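Local coordinates for phosphoglycerate dehydrogenase (Lactobacillus plantarum, PDB 3EVT), which probably catalyses the NAD-dependent oxidation of 3-phosphoglycerate to 3-phosphohydroxypyruvate, the first committed step of serine synthesis by the phosphorylated pathway, at residues A[194-199]-A[222-227]; A[208-213]-A[231-236]; A[213-218]-A[243-248]; A[239-244]-A[268-273]. All coordinates share one frame; numbering follows the deposited sequence.

Contact 1 (A[194-199]-A[222-227]); sequences FIVNAL and MLINIG
Residues Phe194 to Asn197 pair in parallel with Met222 to Asn225, through backbone bonds that include Ile224 N to Ile195 O (2.8 Å), Ile195 N to Met222 O and Asn197 N to Ile224 O. On one face of the sheet Met222 SD lies at the edge of the Phe194 ring, 5.3 Å from its centroid, a Met-aromatic contact. Val196 CG2 meets Ile224 CD1 beside it at 3.9 Å. On the other face Ile195 CG2 touches Leu223 CD1 at 3.7 Å. Asn197 and Asn225 lie there side by side, their amide planes 48° apart. Asn197 ND2 donates to Asn225 OD1 at 2.8 Å. Gly227 N reaches the same oxygen from the opposite face of the amide, which makes an Asx turn. A second Asx turn joins Asn197 OD1 to Leu199 N. An alanine in place of Asn225 would probably leave Asn197 ND2 and Gly227 N without this acceptor and let the turn after the strand shift. The pair lies within the parallel sheet of the Rossmann-type domain. Strand 139-143 flanks Phe194 to Asn197, strand 248-251 flanks Met222 to Asn225, and helix 93-110 covers Phe194 and Ile224.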
loop_
_atom_site.group_PDB
_atom_site.type_symbol
_atom_site.label_atom_id
_atom_site.label_comp_id
_atom_site.label_asym_id
_atom_site.label_seq_id
_atom_site.Cartn_x
_atom_site.Cartn_y
_atom_site.Cartn_z
ATOM N N PHE A 194 3.162 4.645 -14.659
ATOM C CA PHE A 194 4.452 4.620 -13.915
ATOM C C PHE A 194 5.310 3.514 -14.506
ATOM O O PHE A 194 4.828 2.386 -14.796
ATOM C CB PHE A 194 4.222 4.309 -12.408
ATOM C CG PHE A 194 3.245 5.245 -11.733
ATOM C CD1 PHE A 194 3.700 6.371 -11.023
ATOM C CD2 PHE A 194 1.892 5.020 -11.821
ATOM C CE1 PHE A 194 2.832 7.220 -10.428
ATOM C CE2 PHE A 194 1.005 5.882 -11.213
ATOM C CZ PHE A 194 1.467 6.994 -10.535
ATOM N N ILE A 195 6.565 3.856 -14.718
ATOM C CA ILE A 195 7.549 2.913 -15.216
ATOM C C ILE A 195 8.660 2.756 -14.180
ATOM O O ILE A 195 9.284 3.710 -13.778
ATOM C CB ILE A 195 8.170 3.390 -16.530
ATOM C CG1 ILE A 195 7.069 3.533 -17.609
ATOM C CG2 ILE A 195 9.335 2.468 -16.913
ATOM C CD1 ILE A 195 7.484 4.269 -18.912
ATOM N N VAL A 196 8.872 1.528 -13.750
ATOM C CA VAL A 196 9.847 1.232 -12.754
ATOM C C VAL A 196 10.949 0.363 -13.360
ATOM O O VAL A 196 10.689 -0.700 -13.905
ATOM C CB VAL A 196 9.178 0.574 -11.484
ATOM C CG1 VAL A 196 10.254 0.119 -10.448
ATOM C CG2 VAL A 196 8.139 1.619 -10.824
ATOM N N ASN A 197 12.186 0.840 -13.272
ATOM C CA ASN A 197 13.316 -0.012 -13.591
ATOM C C ASN A 197 13.831 -0.734 -12.361
ATOM O O ASN A 197 14.261 -0.089 -11.448
ATOM C CB ASN A 197 14.491 0.768 -14.162
ATOM C CG ASN A 197 15.654 -0.161 -14.465
ATOM O OD1 ASN A 197 15.420 -1.228 -15.012
ATOM N ND2 ASN A 197 16.865 0.166 -14.018
ATOM N N ALA A 198 13.799 -2.068 -12.364
ATOM C CA ALA A 198 14.419 -2.855 -11.318
ATOM C C ALA A 198 15.365 -3.902 -11.943
ATOM O O ALA A 198 15.583 -4.968 -11.385
ATOM C CB ALA A 198 13.316 -3.563 -10.461
ATOM N N LEU A 199 15.909 -3.640 -13.123
ATOM C CA LEU A 199 16.792 -4.622 -13.782
ATOM C C LEU A 199 18.225 -4.615 -13.270
ATOM O O LEU A 199 18.719 -3.589 -12.742
ATOM C CB LEU A 199 16.871 -4.335 -15.264
ATOM C CG LEU A 199 15.580 -4.490 -16.016
ATOM C CD1 LEU A 199 15.694 -3.736 -17.363
ATOM C CD2 LEU A 199 15.259 -5.949 -16.205
ATOM N N MET A 222 5.453 8.635 -14.841
ATOM C CA MET A 222 6.526 8.940 -13.915
ATOM C C MET A 222 7.591 7.800 -14.044
ATOM O O MET A 222 7.244 6.606 -14.126
ATOM C CB MET A 222 5.941 9.052 -12.490
ATOM C CG MET A 222 6.970 9.228 -11.343
ATOM S SD MET A 222 6.246 9.360 -9.684
ATOM C CE MET A 222 7.793 9.668 -8.831
ATOM N N LEU A 223 8.873 8.162 -14.098
ATOM C CA LEU A 223 9.909 7.146 -14.240
ATOM C C LEU A 223 10.590 6.936 -12.911
ATOM O O LEU A 223 10.957 7.920 -12.258
ATOM C CB LEU A 223 10.957 7.526 -15.300
ATOM C CG LEU A 223 12.147 6.534 -15.355
ATOM C CD1 LEU A 223 11.729 5.207 -16.044
ATOM C CD2 LEU A 223 13.285 7.174 -16.111
ATOM N N ILE A 224 10.757 5.673 -12.497
ATOM C CA ILE A 224 11.426 5.413 -11.233
ATOM C C ILE A 224 12.556 4.441 -11.429
ATOM O O ILE A 224 12.341 3.365 -11.964
ATOM C CB ILE A 224 10.449 4.876 -10.155
ATOM C CG1 ILE A 224 9.343 5.926 -9.877
ATOM C CG2 ILE A 224 11.250 4.536 -8.860
ATOM C CD1 ILE A 224 8.040 5.369 -9.635
ATOM N N ASN A 225 13.755 4.787 -10.971
ATOM C CA ASN A 225 14.909 3.892 -11.157
ATOM C C ASN A 225 15.441 3.358 -9.846
ATOM O O ASN A 225 16.011 4.085 -9.041
ATOM C CB ASN A 225 16.077 4.569 -11.928
ATOM C CG ASN A 225 17.105 3.551 -12.391
ATOM O OD1 ASN A 225 16.904 2.343 -12.213
ATOM N ND2 ASN A 225 18.194 4.016 -12.996
ATOM N N ILE A 226 15.264 2.069 -9.629
ATOM C CA ILE A 226 15.821 1.425 -8.457
ATOM C C ILE A 226 16.652 0.259 -8.999
ATOM O O ILE A 226 16.889 -0.708 -8.312
ATOM C CB ILE A 226 14.717 0.905 -7.508
ATOM C CG1 ILE A 226 13.633 0.174 -8.305
ATOM C CG2 ILE A 226 14.099 2.043 -6.680
ATOM C CD1 ILE A 226 12.934 -0.905 -7.536
ATOM N N GLY A 227 17.065 0.341 -10.261
ATOM C CA GLY A 227 17.918 -0.696 -10.863
ATOM C C GLY A 227 19.322 -0.194 -10.639
ATOM O O GLY A 227 19.755 -0.119 -9.484
#

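Contact 2 (A[208-213]-A[231-236]); sequences LFSTEL and AVDTTA
Phe209 and Val232 face each other in a single backbone bridge. Two main-chain bonds make it. Phe209 N donates to Ala231 O at 2.9 Å, and Asp233 N donates to Phe209 O at 3.0 Å. The polar side chains meet one step further on. Ser210 OG donates to Asp233 OD2 at 3.0 Å and comes from above the carboxylate plane, 40° out of it. Ser210 OG stands anti to its backbone N (chi1 -162°), a turn that carries it to the aspartate. The other oxygen, Asp233 OD1, accepts from Ala236 N at 3.1 Å and weakly from Thr235 N. Asp233 is thus the N-cap of helix 234-242, and Ser210 holds the capping carboxylate by OD2, the oxygen not used for the cap. The two segments lead from strands 194-197 and 222-225 of the Rossmann-type sheet into the helices that follow, so the bridge ties two neighbouring strand-to-helix connections. A water joins the helix starts: it donates to Ala236 O at 2.7 Å and lies within hydrogen-bonding distance of Thr211 OG1. The apolar contacts gather round Phe209. Phe209 CB touches Val232 CG2 at 3.8 Å, and Phe209 CD2 lies 4.1 Å from Ala231 CB. Ala231 O sits at the ring edge, near its plane, and Leu208 CG lies over one face toward the rim. Tyr143 meets the same ring edge-to-face, and Phe214 packs against it.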
loop_
_atom_site.group_PDB
_atom_site.type_symbol
_atom_site.label_atom_id
_atom_site.label_comp_id
_atom_site.label_asym_id
_atom_site.label_seq_id
_atom_site.Cartn_x
_atom_site.Cartn_y
_atom_site.Cartn_z
ATOM N N LEU A 208 18.988 1.824 -21.588
ATOM C CA LEU A 208 17.712 1.282 -22.045
ATOM C C LEU A 208 16.640 2.362 -21.906
ATOM O O LEU A 208 15.798 2.559 -22.786
ATOM C CB LEU A 208 17.347 0.043 -21.213
ATOM C CG LEU A 208 15.962 -0.478 -21.574
ATOM C CD1 LEU A 208 15.922 -0.622 -23.049
ATOM C CD2 LEU A 208 15.646 -1.777 -20.889
ATOM N N PHE A 209 16.708 3.111 -20.804
ATOM C CA PHE A 209 15.823 4.260 -20.604
ATOM C C PHE A 209 16.392 5.523 -21.242
ATOM O O PHE A 209 17.157 6.291 -20.656
ATOM C CB PHE A 209 15.429 4.366 -19.114
ATOM C CG PHE A 209 14.807 3.088 -18.611
ATOM C CD1 PHE A 209 13.431 2.875 -18.708
ATOM C CD2 PHE A 209 15.608 2.050 -18.122
ATOM C CE1 PHE A 209 12.841 1.650 -18.301
ATOM C CE2 PHE A 209 15.045 0.837 -17.731
ATOM C CZ PHE A 209 13.635 0.634 -17.819
ATOM N N SER A 210 16.002 5.730 -22.489
ATOM C CA SER A 210 16.576 6.802 -23.261
ATOM C C SER A 210 15.580 7.274 -24.321
ATOM O O SER A 210 14.372 6.951 -24.250
ATOM C CB SER A 210 17.889 6.310 -23.897
ATOM O OG SER A 210 18.701 7.394 -24.305
ATOM N N THR A 211 16.072 8.049 -25.296
ATOM C CA THR A 211 15.186 8.731 -26.251
ATOM C C THR A 211 14.119 7.851 -26.882
ATOM O O THR A 211 12.937 8.212 -26.846
ATOM C CB THR A 211 15.951 9.599 -27.355
ATOM O OG1 THR A 211 16.341 10.862 -26.797
ATOM C CG2 THR A 211 15.032 9.904 -28.535
ATOM N N GLU A 212 14.492 6.716 -27.480
ATOM C CA GLU A 212 13.471 5.913 -28.173
ATOM C C GLU A 212 12.352 5.482 -27.226
ATOM O O GLU A 212 11.157 5.675 -27.532
ATOM C CB GLU A 212 14.091 4.683 -28.837
ATOM N N LEU A 213 12.750 4.897 -26.086
ATOM C CA LEU A 213 11.814 4.414 -25.031
ATOM C C LEU A 213 10.855 5.506 -24.586
ATOM O O LEU A 213 9.636 5.339 -24.660
ATOM C CB LEU A 213 12.548 3.832 -23.803
ATOM C CG LEU A 213 11.635 3.174 -22.733
ATOM C CD1 LEU A 213 12.292 2.048 -21.920
ATOM C CD2 LEU A 213 10.959 4.166 -21.776
ATOM N N ALA A 231 21.302 2.523 -16.463
ATOM C CA ALA A 231 20.158 2.048 -17.226
ATOM C C ALA A 231 19.488 3.240 -17.884
ATOM O O ALA A 231 18.822 3.103 -18.884
ATOM C CB ALA A 231 19.160 1.306 -16.317
ATOM N N VAL A 232 19.693 4.405 -17.283
ATOM C CA VAL A 232 19.013 5.625 -17.626
ATOM C C VAL A 232 19.984 6.687 -18.140
ATOM O O VAL A 232 20.957 7.070 -17.488
ATOM C CB VAL A 232 18.273 6.179 -16.370
ATOM C CG1 VAL A 232 17.735 7.597 -16.588
ATOM C CG2 VAL A 232 17.201 5.185 -15.889
ATOM N N ASP A 233 19.685 7.162 -19.338
ATOM C CA ASP A 233 20.410 8.229 -19.980
ATOM C C ASP A 233 19.956 9.551 -19.365
ATOM O O ASP A 233 18.815 10.024 -19.581
ATOM C CB ASP A 233 20.110 8.143 -21.472
ATOM C CG ASP A 233 20.863 9.176 -22.289
ATOM O OD1 ASP A 233 21.122 10.278 -21.772
ATOM O OD2 ASP A 233 21.136 8.888 -23.490
ATOM N N THR A 234 20.851 10.151 -18.597
ATOM C CA THR A 234 20.544 11.325 -17.802
ATOM C C THR A 234 20.122 12.485 -18.704
ATOM O O THR A 234 19.226 13.269 -18.378
ATOM C CB THR A 234 21.797 11.758 -16.998
ATOM O OG1 THR A 234 22.003 10.875 -15.883
ATOM C CG2 THR A 234 21.596 13.127 -16.462
ATOM N N THR A 235 20.771 12.586 -19.855
ATOM C CA THR A 235 20.460 13.662 -20.786
ATOM C C THR A 235 19.085 13.528 -21.431
ATOM O O THR A 235 18.279 14.478 -21.383
ATOM C CB THR A 235 21.561 13.791 -21.862
ATOM O OG1 THR A 235 22.749 14.254 -21.202
ATOM C CG2 THR A 235 21.145 14.794 -22.937
ATOM N N ALA A 236 18.827 12.340 -21.979
ATOM C CA ALA A 236 17.516 12.016 -22.538
ATOM C C ALA A 236 16.406 12.256 -21.503
ATOM O O ALA A 236 15.354 12.852 -21.822
ATOM C CB ALA A 236 17.500 10.592 -23.017
HETATM O O HOH W 1 14.649 12.049 -24.321
#

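Contact 3 (A[213-218]-A[243-248]); sequences LFQQTK and HHQLSM
Gln245 closes the Schellman motif that ends helix 234-242, and with Leu246 just after it packs against Phe214, Gln215 and Thr217 where helix 211-215 gives way to a loop. His244, with positive phi, is the C-prime residue of that motif. It turns the chain so that Gln245 faces the neighbouring helix. Leu246 provides the apolar part. Its CD1 methyl lies over one face of the Phe214 ring, 4.2 Å from the centroid and shifted toward the rim, a CH-pi contact. The nearest ring atom is Phe214 CE1, 4.0 Å from Leu246 CD1. The first segment leads toward strand 222-225 and the second runs into strand 248-251 of the Rossmann-type sheet, so the contact joins the chain just after two successive crossover helices, as each returns to the sheet. Leu223 of strand 222-225 touches both Phe214 and Leu246 and brings the sheet to this pair. The polar part lies at Thr217. Its OG1 is 3.0 Å from Gln245 O. A water donates to Gln245 O at 2.8 Å and more weakly to Thr217 O, so it spans the two backbones beside that hydroxyl. The Gln245 side chain is extended beyond CG and crosses that of Gln215. The exact placing of its amide end, close against Gln215 CG, is doubtful.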
loop_
_atom_site.group_PDB
_atom_site.type_symbol
_atom_site.label_atom_id
_atom_site.label_comp_id
_atom_site.label_asym_id
_atom_site.label_seq_id
_atom_site.Cartn_x
_atom_site.Cartn_y
_atom_site.Cartn_z
ATOM N N LEU A 213 12.750 4.897 -26.086
ATOM C CA LEU A 213 11.814 4.414 -25.031
ATOM C C LEU A 213 10.855 5.506 -24.586
ATOM O O LEU A 213 9.636 5.339 -24.660
ATOM C CB LEU A 213 12.548 3.832 -23.803
ATOM C CG LEU A 213 11.635 3.174 -22.733
ATOM C CD1 LEU A 213 12.292 2.048 -21.920
ATOM C CD2 LEU A 213 10.959 4.166 -21.776
ATOM N N PHE A 214 11.427 6.644 -24.199
ATOM C CA PHE A 214 10.661 7.768 -23.726
ATOM C C PHE A 214 9.653 8.218 -24.765
ATOM O O PHE A 214 8.535 8.566 -24.425
ATOM C CB PHE A 214 11.580 8.931 -23.306
ATOM C CG PHE A 214 12.458 8.614 -22.129
ATOM C CD1 PHE A 214 12.038 7.711 -21.154
ATOM C CD2 PHE A 214 13.716 9.209 -21.995
ATOM C CE1 PHE A 214 12.840 7.411 -20.072
ATOM C CE2 PHE A 214 14.549 8.908 -20.907
ATOM C CZ PHE A 214 14.108 8.001 -19.940
ATOM N N GLN A 215 10.050 8.216 -26.030
ATOM C CA GLN A 215 9.160 8.631 -27.122
ATOM C C GLN A 215 7.963 7.703 -27.339
ATOM O O GLN A 215 6.982 8.133 -27.899
ATOM C CB GLN A 215 9.951 8.752 -28.449
ATOM C CG GLN A 215 10.113 10.203 -28.949
ATOM C CD GLN A 215 11.393 10.438 -29.769
ATOM O OE1 GLN A 215 11.690 9.698 -30.730
ATOM N NE2 GLN A 215 12.159 11.478 -29.389
ATOM N N GLN A 216 8.051 6.434 -26.935
ATOM C CA GLN A 216 6.930 5.509 -27.057
ATOM C C GLN A 216 5.823 5.675 -25.986
ATOM O O GLN A 216 4.803 4.995 -26.067
ATOM C CB GLN A 216 7.414 4.053 -27.024
ATOM C CG GLN A 216 8.281 3.637 -28.193
ATOM C CD GLN A 216 8.952 2.303 -27.920
ATOM O OE1 GLN A 216 8.466 1.244 -28.326
ATOM N NE2 GLN A 216 10.046 2.339 -27.202
ATOM N N THR A 217 6.011 6.571 -25.012
ATOM C CA THR A 217 5.060 6.706 -23.907
ATOM C C THR A 217 3.999 7.680 -24.344
ATOM O O THR A 217 4.322 8.652 -25.029
ATOM C CB THR A 217 5.696 7.249 -22.574
ATOM O OG1 THR A 217 6.074 8.631 -22.706
ATOM C CG2 THR A 217 6.863 6.430 -22.112
ATOM N N LYS A 218 2.765 7.477 -23.911
ATOM C CA LYS A 218 1.728 8.443 -24.236
ATOM C C LYS A 218 0.955 9.041 -23.024
ATOM O O LYS A 218 0.151 9.955 -23.191
ATOM C CB LYS A 218 0.783 7.800 -25.257
ATOM C CG LYS A 218 1.523 7.094 -26.390
ATOM C CD LYS A 218 1.621 7.986 -27.640
ATOM C CE LYS A 218 2.557 7.374 -28.738
ATOM N NZ LYS A 218 4.003 7.844 -28.608
ATOM N N HIS A 243 10.202 18.183 -22.462
ATOM C CA HIS A 243 9.107 18.121 -23.452
ATOM C C HIS A 243 7.857 17.368 -22.973
ATOM O O HIS A 243 7.073 16.891 -23.796
ATOM C CB HIS A 243 9.611 17.482 -24.749
ATOM C CG HIS A 243 10.838 18.138 -25.300
ATOM N ND1 HIS A 243 11.767 17.465 -26.066
ATOM C CD2 HIS A 243 11.304 19.406 -25.170
ATOM C CE1 HIS A 243 12.745 18.291 -26.398
ATOM N NE2 HIS A 243 12.494 19.474 -25.861
ATOM N N HIS A 244 7.703 17.225 -21.652
ATOM C CA HIS A 244 6.559 16.569 -21.056
ATOM C C HIS A 244 6.266 15.230 -21.651
ATOM O O HIS A 244 5.093 14.888 -21.805
ATOM C CB HIS A 244 5.331 17.434 -21.240
ATOM C CG HIS A 244 5.576 18.862 -20.897
ATOM N ND1 HIS A 244 5.789 19.279 -19.601
ATOM C CD2 HIS A 244 5.701 19.965 -21.674
ATOM C CE1 HIS A 244 6.009 20.584 -19.589
ATOM N NE2 HIS A 244 5.974 21.024 -20.834
ATOM N N GLN A 245 7.297 14.480 -22.026
ATOM C CA GLN A 245 7.105 13.090 -22.405
ATOM C C GLN A 245 6.993 12.273 -21.109
ATOM O O GLN A 245 6.464 11.155 -21.096
ATOM C CB GLN A 245 8.284 12.592 -23.255
ATOM C CG GLN A 245 8.052 12.618 -24.758
ATOM C CD GLN A 245 9.367 12.588 -25.597
ATOM O OE1 GLN A 245 10.459 12.958 -25.117
ATOM N NE2 GLN A 245 9.251 12.148 -26.862
ATOM N N LEU A 246 7.531 12.846 -20.032
ATOM C CA LEU A 246 7.510 12.248 -18.684
ATOM C C LEU A 246 7.006 13.333 -17.739
ATOM O O LEU A 246 7.359 14.502 -17.906
ATOM C CB LEU A 246 8.921 11.843 -18.243
ATOM C CG LEU A 246 9.663 10.685 -18.919
ATOM C CD1 LEU A 246 10.922 10.312 -18.143
ATOM C CD2 LEU A 246 8.775 9.463 -19.054
ATOM N N SER A 247 6.231 12.960 -16.718
ATOM C CA SER A 247 5.790 13.974 -15.737
ATOM C C SER A 247 6.792 14.208 -14.590
ATOM O O SER A 247 6.874 15.317 -14.071
ATOM C CB SER A 247 4.423 13.637 -15.140
ATOM O OG SER A 247 4.337 12.271 -14.752
ATOM N N MET A 248 7.557 13.179 -14.206
ATOM C CA MET A 248 8.327 13.208 -12.948
ATOM C C MET A 248 9.297 12.028 -13.001
ATOM O O MET A 248 9.032 11.037 -13.710
ATOM C CB MET A 248 7.408 13.005 -11.714
ATOM C CG MET A 248 6.557 14.177 -11.284
ATOM S SD MET A 248 7.343 15.635 -10.499
ATOM C CE MET A 248 8.383 14.705 -9.425
HETATM O O HOH W 2 4.268 10.369 -22.722
#

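Contact 4 (A[239-244]-A[268-273]); sequences TALDHH and RDDVLI
Leu241 points from the last turn of helix 234-242 toward Arg268, Asp270 and Val271. Its CB lies 3.3 Å from Arg268 NH1. Asp270 OD2 is also near this CB, so the leucine covers the place where the arginine and the aspartate join. Further out, Leu241 CD1 touches Val271 CG2 at 3.6 Å, the two side chains crossing at about a right angle. Asp242 comes next and carries the charge. Its OD1 takes two bonds from the end of the Arg268 guanidinium, from NH2 at 3.1 Å and from NH1 at 3.3 Å. Both nitrogens reach that oxygen from the same face of the carboxylate. The oxygen itself sits at the guanidinium edge, near its plane. The Arg268 chain bends at chi2 (-116°) and chi3 (-26°) and also turns a side to Asp270. Arg268 NE donates to Asp270 OD1 at 3.0 Å and Arg268 NH1 to Asp270 OD2 at 2.8 Å, each on a syn lone pair. The cation therefore stands between two carboxylates and would probably ease the repulsion between them. An alanine at Arg268 would probably leave Asp242 and Asp270 without their shared positive mate and the end of the helix less firmly tied to the strand. Gln120 of the second subunit hydrogen-bonds to Val271 O and Ile273 N, so the subunit interface adjoins this contact. The salt-bridge network thus pins the end of a crossover helix to the loop entering the outermost strand of the chain's Rossmann-type parallel sheet.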
loop_
_atom_site.group_PDB
_atom_site.type_symbol
_atom_site.label_atom_id
_atom_site.label_comp_id
_atom_site.label_asym_id
_atom_site.label_seq_id
_atom_site.Cartn_x
_atom_site.Cartn_y
_atom_site.Cartn_z
ATOM N N THR A 239 15.668 15.907 -21.065
ATOM C CA THR A 239 14.932 16.395 -22.222
ATOM C C THR A 239 13.496 15.817 -22.357
ATOM O O THR A 239 12.558 16.554 -22.708
ATOM C CB THR A 239 15.822 16.449 -23.544
ATOM O OG1 THR A 239 16.049 15.148 -24.039
ATOM C CG2 THR A 239 17.211 17.057 -23.249
ATOM N N ALA A 240 13.298 14.551 -21.982
ATOM C CA ALA A 240 11.929 13.964 -21.910
ATOM C C ALA A 240 11.019 14.697 -20.920
ATOM O O ALA A 240 9.822 14.848 -21.171
ATOM C CB ALA A 240 11.976 12.515 -21.545
ATOM N N LEU A 241 11.584 15.115 -19.791
ATOM C CA LEU A 241 10.877 15.945 -18.824
ATOM C C LEU A 241 10.678 17.339 -19.352
ATOM O O LEU A 241 9.636 17.942 -19.164
ATOM C CB LEU A 241 11.654 15.997 -17.510
ATOM C CG LEU A 241 11.722 14.652 -16.755
ATOM C CD1 LEU A 241 12.898 14.602 -15.756
ATOM C CD2 LEU A 241 10.348 14.316 -16.080
ATOM N N ASP A 242 11.669 17.855 -20.045
ATOM C CA ASP A 242 11.506 19.168 -20.653
ATOM C C ASP A 242 10.330 19.213 -21.622
ATOM O O ASP A 242 9.544 20.162 -21.590
ATOM C CB ASP A 242 12.800 19.637 -21.328
ATOM C CG ASP A 242 13.786 20.167 -20.329
ATOM O OD1 ASP A 242 13.376 20.440 -19.182
ATOM O OD2 ASP A 242 14.965 20.296 -20.685
ATOM N N HIS A 243 10.202 18.183 -22.462
ATOM C CA HIS A 243 9.107 18.121 -23.452
ATOM C C HIS A 243 7.857 17.368 -22.973
ATOM O O HIS A 243 7.073 16.891 -23.796
ATOM C CB HIS A 243 9.611 17.482 -24.749
ATOM C CG HIS A 243 10.838 18.138 -25.300
ATOM N ND1 HIS A 243 11.767 17.465 -26.066
ATOM C CD2 HIS A 243 11.304 19.406 -25.170
ATOM C CE1 HIS A 243 12.745 18.291 -26.398
ATOM N NE2 HIS A 243 12.494 19.474 -25.861
ATOM N N HIS A 244 7.703 17.225 -21.652
ATOM C CA HIS A 244 6.559 16.569 -21.056
ATOM C C HIS A 244 6.266 15.230 -21.651
ATOM O O HIS A 244 5.093 14.888 -21.805
ATOM C CB HIS A 244 5.331 17.434 -21.240
ATOM C CG HIS A 244 5.576 18.862 -20.897
ATOM N ND1 HIS A 244 5.789 19.279 -19.601
ATOM C CD2 HIS A 244 5.701 19.965 -21.674
ATOM C CE1 HIS A 244 6.009 20.584 -19.589
ATOM N NE2 HIS A 244 5.974 21.024 -20.834
ATOM N N ARG A 268 16.497 20.289 -10.381
ATOM C CA ARG A 268 15.121 20.140 -10.888
ATOM C C ARG A 268 14.099 19.939 -9.734
ATOM O O ARG A 268 14.418 19.306 -8.706
ATOM C CB ARG A 268 15.038 18.984 -11.865
ATOM C CG ARG A 268 16.316 18.760 -12.740
ATOM C CD ARG A 268 16.095 18.964 -14.241
ATOM N NE ARG A 268 14.727 18.742 -14.739
ATOM C CZ ARG A 268 14.338 19.009 -15.998
ATOM N NH1 ARG A 268 13.079 18.805 -16.387
ATOM N NH2 ARG A 268 15.214 19.467 -16.890
ATOM N N ASP A 269 12.896 20.502 -9.898
ATOM C CA ASP A 269 11.766 20.214 -9.010
ATOM C C ASP A 269 10.980 18.960 -9.421
ATOM O O ASP A 269 10.045 18.572 -8.744
ATOM C CB ASP A 269 10.821 21.416 -8.947
ATOM C CG ASP A 269 11.389 22.549 -8.096
ATOM O OD1 ASP A 269 12.401 22.328 -7.381
ATOM O OD2 ASP A 269 10.811 23.656 -8.110
ATOM N N ASP A 270 11.371 18.333 -10.518
ATOM C CA ASP A 270 10.607 17.227 -11.070
ATOM C C ASP A 270 11.416 15.927 -11.060
ATOM O O ASP A 270 11.037 14.951 -11.720
ATOM C CB ASP A 270 10.115 17.539 -12.500
ATOM C CG ASP A 270 11.256 17.776 -13.482
ATOM O OD1 ASP A 270 12.423 17.730 -13.062
ATOM O OD2 ASP A 270 10.982 18.046 -14.672
ATOM N N VAL A 271 12.529 15.933 -10.318
ATOM C CA VAL A 271 13.307 14.708 -10.146
ATOM C C VAL A 271 13.599 14.567 -8.663
ATOM O O VAL A 271 14.063 15.536 -8.036
ATOM C CB VAL A 271 14.617 14.707 -10.981
ATOM C CG1 VAL A 271 15.392 13.404 -10.800
ATOM C CG2 VAL A 271 14.317 14.915 -12.430
ATOM N N LEU A 272 13.287 13.410 -8.082
ATOM C CA LEU A 272 13.523 13.234 -6.646
ATOM C C LEU A 272 14.708 12.342 -6.501
ATOM O O LEU A 272 14.603 11.176 -6.801
ATOM C CB LEU A 272 12.338 12.535 -5.952
ATOM C CG LEU A 272 10.893 12.989 -6.232
ATOM C CD1 LEU A 272 9.796 12.196 -5.447
ATOM C CD2 LEU A 272 10.767 14.455 -6.005
ATOM N N ILE A 273 15.825 12.870 -6.025
ATOM C CA ILE A 273 17.042 12.093 -5.912
ATOM C C ILE A 273 17.074 11.515 -4.510
ATOM O O ILE A 273 16.955 12.263 -3.525
ATOM C CB ILE A 273 18.338 13.011 -6.100
ATOM C CG1 ILE A 273 18.248 13.817 -7.379
ATOM C CG2 ILE A 273 19.628 12.156 -6.116
ATOM C CD1 ILE A 273 18.317 12.950 -8.655
#

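Followed from the N terminus, contact 1 closes the beta-alpha-beta loop from strand 194-197 through helix 211-215 to strand 222-225. Contact 2 starts inside that loop, at 208-213, and ends beyond it at 231-236, so the two cross. Contact 3 begins at 213-218, shares Leu213 with contact 2, and crosses both contacts 1 and 2 before closing at 243-248. Contact 4 opens at 239-244, where contact 3 ends, and closes at 268-273, its loop passing through strand 248-251. It follows contacts 1 and 2 in series. Contact 1 joins two strands, contact 2 two helix starts, contact 3 the turns after those helices, and contact 4 the end of helix 234-242 to the approach of strand 271-273.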